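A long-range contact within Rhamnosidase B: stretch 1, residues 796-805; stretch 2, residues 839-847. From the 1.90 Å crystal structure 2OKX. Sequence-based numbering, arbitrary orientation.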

ATOM      1  N   VAL A 796     -26.276  11.191  -5.666  1.00 35.53           N
ATOM      2  CA  VAL A 796     -25.097  10.379  -5.932  1.00 35.25           C
ATOM      3  C   VAL A 796     -25.051   9.445  -4.724  1.00 33.91           C
ATOM      4  O   VAL A 796     -25.330   9.873  -3.606  1.00 33.07           O
ATOM      5  CB  VAL A 796     -23.813  11.242  -5.974  1.00 35.30           C
ATOM      6  CG1 VAL A 796     -22.582  10.350  -6.049  1.00 35.87           C
ATOM      7  CG2 VAL A 796     -23.853  12.172  -7.180  1.00 36.02           C
ATOM      8  N   GLN A 797     -24.717   8.177  -4.944  1.00 32.45           N
ATOM      9  CA  GLN A 797     -24.673   7.207  -3.854  1.00 31.54           C
ATOM     10  C   GLN A 797     -23.266   6.965  -3.312  1.00 30.08           C
ATOM     11  O   GLN A 797     -22.274   7.323  -3.951  1.00 31.25           O
ATOM     12  CB  GLN A 797     -25.276   5.880  -4.320  1.00 32.86           C
ATOM     13  CG  GLN A 797     -26.711   5.988  -4.830  1.00 35.02           C
ATOM     14  CD  GLN A 797     -27.677   6.484  -3.767  1.00 35.68           C
ATOM     15  OE1 GLN A 797     -27.738   5.940  -2.667  1.00 35.24           O
ATOM     16  NE2 GLN A 797     -28.443   7.520  -4.096  1.00 36.39           N
ATOM     17  N   ILE A 798     -23.189   6.354  -2.129  1.00 27.85           N
ATOM     18  CA  ILE A 798     -21.911   6.045  -1.493  1.00 24.87           C
ATOM     19  C   ILE A 798     -21.160   5.050  -2.371  1.00 24.46           C
ATOM     20  O   ILE A 798     -21.713   4.021  -2.765  1.00 22.65           O
ATOM     21  CB  ILE A 798     -22.125   5.442  -0.085  1.00 25.79           C
ATOM     22  CG1 ILE A 798     -22.715   6.508   0.847  1.00 22.87           C
ATOM     23  CG2 ILE A 798     -20.803   4.916   0.473  1.00 24.37           C
ATOM     24  CD1 ILE A 798     -22.977   6.017   2.253  1.00 22.69           C
ATOM     25  N   GLY A 799     -19.901   5.355  -2.673  1.00 24.01           N
ATOM     26  CA  GLY A 799     -19.131   4.480  -3.539  1.00 24.79           C
ATOM     27  C   GLY A 799     -18.078   3.586  -2.911  1.00 25.71           C
ATOM     28  O   GLY A 799     -17.445   2.802  -3.616  1.00 23.03           O
ATOM     29  N   SER A 800     -17.874   3.692  -1.600  1.00 23.53           N
ATOM     30  CA  SER A 800     -16.874   2.853  -0.945  1.00 24.49           C
ATOM     31  C   SER A 800     -17.247   2.567   0.501  1.00 24.21           C
ATOM     32  O   SER A 800     -17.951   3.356   1.138  1.00 23.17           O
ATOM     33  CB  SER A 800     -15.509   3.541  -0.960  1.00 24.64           C
ATOM     34  OG  SER A 800     -15.523   4.684  -0.119  1.00 26.18           O
ATOM     35  N   PRO A 801     -16.781   1.430   1.039  1.00 21.96           N
ATOM     36  CA  PRO A 801     -17.096   1.093   2.431  1.00 21.77           C
ATOM     37  C   PRO A 801     -16.462   2.139   3.347  1.00 21.96           C
ATOM     38  O   PRO A 801     -16.827   2.260   4.515  1.00 21.50           O
ATOM     39  CB  PRO A 801     -16.467  -0.289   2.607  1.00 21.94           C
ATOM     40  CG  PRO A 801     -16.522  -0.869   1.202  1.00 21.21           C
ATOM     41  CD  PRO A 801     -16.082   0.317   0.371  1.00 20.65           C
ATOM     42  N   PHE A 802     -15.499   2.876   2.801  1.00 21.64           N
ATOM     43  CA  PHE A 802     -14.818   3.937   3.539  1.00 22.60           C
ATOM     44  C   PHE A 802     -15.874   4.961   3.927  1.00 22.94           C
ATOM     45  O   PHE A 802     -15.984   5.356   5.089  1.00 23.09           O
ATOM     46  CB  PHE A 802     -13.761   4.599   2.649  1.00 22.39           C
ATOM     47  CG  PHE A 802     -13.169   5.858   3.229  1.00 24.23           C
ATOM     48  CD1 PHE A 802     -13.178   7.042   2.498  1.00 24.24           C
ATOM     49  CD2 PHE A 802     -12.580   5.855   4.491  1.00 25.21           C
ATOM     50  CE1 PHE A 802     -12.607   8.209   3.014  1.00 26.60           C
ATOM     51  CE2 PHE A 802     -12.005   7.015   5.016  1.00 27.46           C
ATOM     52  CZ  PHE A 802     -12.019   8.194   4.275  1.00 27.68           C
ATOM     53  N   MET A 803     -16.649   5.386   2.935  1.00 22.86           N
ATOM     54  CA  MET A 803     -17.713   6.354   3.147  1.00 23.64           C
ATOM     55  C   MET A 803     -18.810   5.706   3.992  1.00 22.54           C
ATOM     56  O   MET A 803     -19.464   6.379   4.786  1.00 22.68           O
ATOM     57  CB  MET A 803     -18.270   6.813   1.796  1.00 25.08           C
ATOM     58  CG  MET A 803     -19.307   7.927   1.869  1.00 26.91           C
ATOM     59  SD  MET A 803     -18.712   9.453   2.647  1.00 28.67           S
ATOM     60  CE  MET A 803     -20.054   9.750   3.820  1.00 29.88           C
ATOM     61  N   SER A 804     -19.005   4.399   3.823  1.00 21.27           N
ATOM     62  CA  SER A 804     -20.012   3.681   4.602  1.00 20.04           C
ATOM     63  C   SER A 804     -19.745   3.856   6.097  1.00 19.50           C
ATOM     64  O   SER A 804     -20.676   3.927   6.896  1.00 18.67           O
ATOM     65  CB  SER A 804     -20.002   2.184   4.264  1.00 21.05           C
ATOM     66  OG  SER A 804     -20.588   1.925   2.998  1.00 19.35           O
ATOM     67  N   PHE A 805     -18.471   3.929   6.469  1.00 18.61           N
ATOM     68  CA  PHE A 805     -18.092   4.085   7.873  1.00 19.78           C
ATOM     69  C   PHE A 805     -18.720   5.349   8.453  1.00 21.23           C
ATOM     70  O   PHE A 805     -19.313   5.321   9.534  1.00 20.83           O
ATOM     71  CB  PHE A 805     -16.567   4.158   8.010  1.00 17.88           C
ATOM     72  CG  PHE A 805     -16.069   3.990   9.423  1.00 17.54           C
ATOM     73  CD1 PHE A 805     -16.361   4.936  10.401  1.00 18.78           C
ATOM     74  CD2 PHE A 805     -15.292   2.887   9.769  1.00 19.01           C
ATOM     75  CE1 PHE A 805     -15.887   4.790  11.707  1.00 18.59           C
ATOM     76  CE2 PHE A 805     -14.811   2.727  11.068  1.00 16.86           C
ATOM     77  CZ  PHE A 805     -15.108   3.681  12.042  1.00 18.84           C
ATOM     78  N   CYS A 839     -11.902  -6.847   3.176  1.00 17.73           N
ATOM     79  CA  CYS A 839     -12.839  -5.822   2.724  1.00 17.31           C
ATOM     80  C   CYS A 839     -12.355  -5.020   1.523  1.00 18.25           C
ATOM     81  O   CYS A 839     -11.239  -4.488   1.518  1.00 17.64           O
ATOM     82  CB  CYS A 839     -13.153  -4.869   3.876  1.00 16.41           C
ATOM     83  SG  CYS A 839     -13.780  -5.736   5.326  1.00 17.87           S
ATOM     84  N   TRP A 840     -13.226  -4.919   0.525  1.00 17.37           N
ATOM     85  CA  TRP A 840     -12.928  -4.208  -0.713  1.00 17.64           C
ATOM     86  C   TRP A 840     -12.698  -2.721  -0.534  1.00 18.40           C
ATOM     87  O   TRP A 840     -13.306  -2.079   0.318  1.00 18.27           O
ATOM     88  CB  TRP A 840     -14.063  -4.385  -1.724  1.00 15.43           C
ATOM     89  CG  TRP A 840     -14.317  -5.794  -2.142  1.00 17.23           C
ATOM     90  CD1 TRP A 840     -13.538  -6.889  -1.890  1.00 15.79           C
ATOM     91  CD2 TRP A 840     -15.432  -6.261  -2.905  1.00 17.52           C
ATOM     92  NE1 TRP A 840     -14.106  -8.012  -2.449  1.00 15.48           N
ATOM     93  CE2 TRP A 840     -15.269  -7.652  -3.078  1.00 17.38           C
ATOM     94  CE3 TRP A 840     -16.558  -5.637  -3.460  1.00 19.83           C
ATOM     95  CZ2 TRP A 840     -16.191  -8.433  -3.783  1.00 19.30           C
ATOM     96  CZ3 TRP A 840     -17.475  -6.414  -4.160  1.00 20.70           C
ATOM     97  CH2 TRP A 840     -17.283  -7.799  -4.315  1.00 20.70           C
ATOM     98  N   GLU A 841     -11.831  -2.178  -1.379  1.00 18.09           N
ATOM     99  CA  GLU A 841     -11.514  -0.760  -1.365  1.00 20.06           C
ATOM    100  C   GLU A 841     -12.752   0.046  -1.758  1.00 20.34           C
ATOM    101  O   GLU A 841     -13.042   1.086  -1.171  1.00 20.22           O
ATOM    102  CB  GLU A 841     -10.388  -0.487  -2.365  1.00 20.34           C
ATOM    103  CG  GLU A 841      -9.981   0.967  -2.504  1.00 19.34           C
ATOM    104  CD  GLU A 841      -8.964   1.167  -3.623  1.00 21.76           C
ATOM    105  OE1 GLU A 841      -8.376   2.264  -3.709  1.00 20.17           O
ATOM    106  OE2 GLU A 841      -8.755   0.224  -4.420  1.00 19.84           O
ATOM    107  N   MET A 842     -13.471  -0.439  -2.763  1.00 20.21           N
ATOM    108  CA  MET A 842     -14.657   0.250  -3.254  1.00 22.00           C
ATOM    109  C   MET A 842     -15.770  -0.728  -3.575  1.00 22.62           C
ATOM    110  O   MET A 842     -15.563  -1.948  -3.583  1.00 21.22           O
ATOM    111  CB  MET A 842     -14.320   1.030  -4.530  1.00 23.30           C
ATOM    112  CG  MET A 842     -13.189   2.032  -4.383  1.00 26.16           C
ATOM    113  SD  MET A 842     -12.616   2.627  -5.995  1.00 28.69           S
ATOM    114  CE  MET A 842     -11.757   1.153  -6.575  1.00 27.05           C
ATOM    115  N   TYR A 843     -16.952  -0.181  -3.848  1.00 21.55           N
ATOM    116  CA  TYR A 843     -18.108  -0.986  -4.209  1.00 22.41           C
ATOM    117  C   TYR A 843     -18.142  -1.149  -5.722  1.00 24.03           C
ATOM    118  O   TYR A 843     -17.565  -0.343  -6.455  1.00 22.45           O
ATOM    119  CB  TYR A 843     -19.399  -0.309  -3.741  1.00 22.46           C
ATOM    120  CG  TYR A 843     -19.602  -0.351  -2.247  1.00 21.10           C
ATOM    121  CD1 TYR A 843     -19.966   0.796  -1.541  1.00 21.80           C
ATOM    122  CD2 TYR A 843     -19.435  -1.541  -1.538  1.00 23.03           C
ATOM    123  CE1 TYR A 843     -20.158   0.760  -0.162  1.00 21.16           C
ATOM    124  CE2 TYR A 843     -19.626  -1.588  -0.161  1.00 21.83           C
ATOM    125  CZ  TYR A 843     -19.986  -0.433   0.520  1.00 21.53           C
ATOM    126  OH  TYR A 843     -20.167  -0.476   1.885  1.00 21.75           O
ATOM    127  N   PRO A 844     -18.806  -2.206  -6.210  1.00 25.88           N
ATOM    128  CA  PRO A 844     -18.901  -2.448  -7.651  1.00 27.55           C
ATOM    129  C   PRO A 844     -19.799  -1.408  -8.313  1.00 30.45           C
ATOM    130  O   PRO A 844     -20.538  -0.691  -7.636  1.00 29.94           O
ATOM    131  CB  PRO A 844     -19.523  -3.843  -7.731  1.00 26.60           C
ATOM    132  CG  PRO A 844     -19.116  -4.485  -6.454  1.00 28.02           C
ATOM    133  CD  PRO A 844     -19.298  -3.369  -5.454  1.00 26.38           C
ATOM    134  N   ASN A 845     -19.724  -1.336  -9.638  1.00 32.66           N
ATOM    135  CA  ASN A 845     -20.540  -0.430 -10.438  1.00 35.69           C
ATOM    136  C   ASN A 845     -20.251   1.066 -10.332  1.00 37.00           C
ATOM    137  O   ASN A 845     -21.143   1.897 -10.516  1.00 36.44           O
ATOM    138  CB  ASN A 845     -22.024  -0.701 -10.176  1.00 38.27           C
ATOM    139  CG  ASN A 845     -22.416  -2.133 -10.510  1.00 42.03           C
ATOM    140  OD1 ASN A 845     -21.929  -2.710 -11.486  1.00 43.16           O
ATOM    141  ND2 ASN A 845     -23.305  -2.710  -9.708  1.00 43.56           N
ATOM    142  N   PHE A 846     -19.003   1.399 -10.020  1.00 37.35           N
ATOM    143  CA  PHE A 846     -18.548   2.785  -9.963  1.00 37.37           C
ATOM    144  C   PHE A 846     -17.305   2.769 -10.846  1.00 37.98           C
ATOM    145  O   PHE A 846     -16.455   1.892 -10.702  1.00 36.76           O
ATOM    146  CB  PHE A 846     -18.179   3.210  -8.538  1.00 37.30           C
ATOM    147  CG  PHE A 846     -19.365   3.519  -7.666  1.00 37.24           C
ATOM    148  CD1 PHE A 846     -20.055   2.501  -7.018  1.00 35.53           C
ATOM    149  CD2 PHE A 846     -19.798   4.834  -7.503  1.00 35.49           C
ATOM    150  CE1 PHE A 846     -21.158   2.784  -6.221  1.00 36.48           C
ATOM    151  CE2 PHE A 846     -20.903   5.129  -6.708  1.00 36.00           C
ATOM    152  CZ  PHE A 846     -21.584   4.103  -6.065  1.00 35.73           C
ATOM    153  N   ALA A 847     -17.203   3.721 -11.765  1.00 37.74           N
ATOM    154  CA  ALA A 847     -16.067   3.763 -12.682  1.00 37.44           C
ATOM    155  C   ALA A 847     -14.767   4.300 -12.090  1.00 37.46           C
ATOM    156  O   ALA A 847     -13.686   4.041 -12.624  1.00 37.96           O
ATOM    157  CB  ALA A 847     -16.439   4.571 -13.918  1.00 37.52           C
TER

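What fixes the two stretches in register? The backbone of Tyr 843 donates from N to Gly 799 O, 3.0 Å away and almost linear at 174°. Close by, the CA atoms of Ser 800 and Met 842 lie 4.1 Å apart, so the backbones are in direct contact here.

How does Tyr 843 become the centre of the contact? It gives up 94 Å² of the 442 Å² buried in all, the most of any residue. Its CA-to-CB bond points sideways, but with chi1 at -72° (m) the ring extends along the start of the helix. There the CA-to-CB bond of Ser 804 points toward stretch 2, and with chi1 at -74° (m) Ser 804 OG reaches Tyr 843 OH in a 2.7 Å hydrogen bond. Pro 801 covers one face of the ring, its CD 4.0 Å from the centroid of Tyr 843 in a CH-pi contact; a flat-sided proline suits both this packing and the first turn of a helix.

Why does glycine suit position 799? Phe 846, with chi1 m, points toward stretch 1 and lays its ring face against Gly 799 CA, 3.6 Å from the ring centroid. An ideal CB on Gly 799 would sit only 3.3 Å from Phe 846 CD2, a tight fit.

What does Ser 800 do with its side chain? Its p rotamer lets OG cap the helix, accepting a weak hydrogen bond from Met 803 N at 3.3 Å, while Ser 800 CB packs 3.5 Å from Glu 841 O.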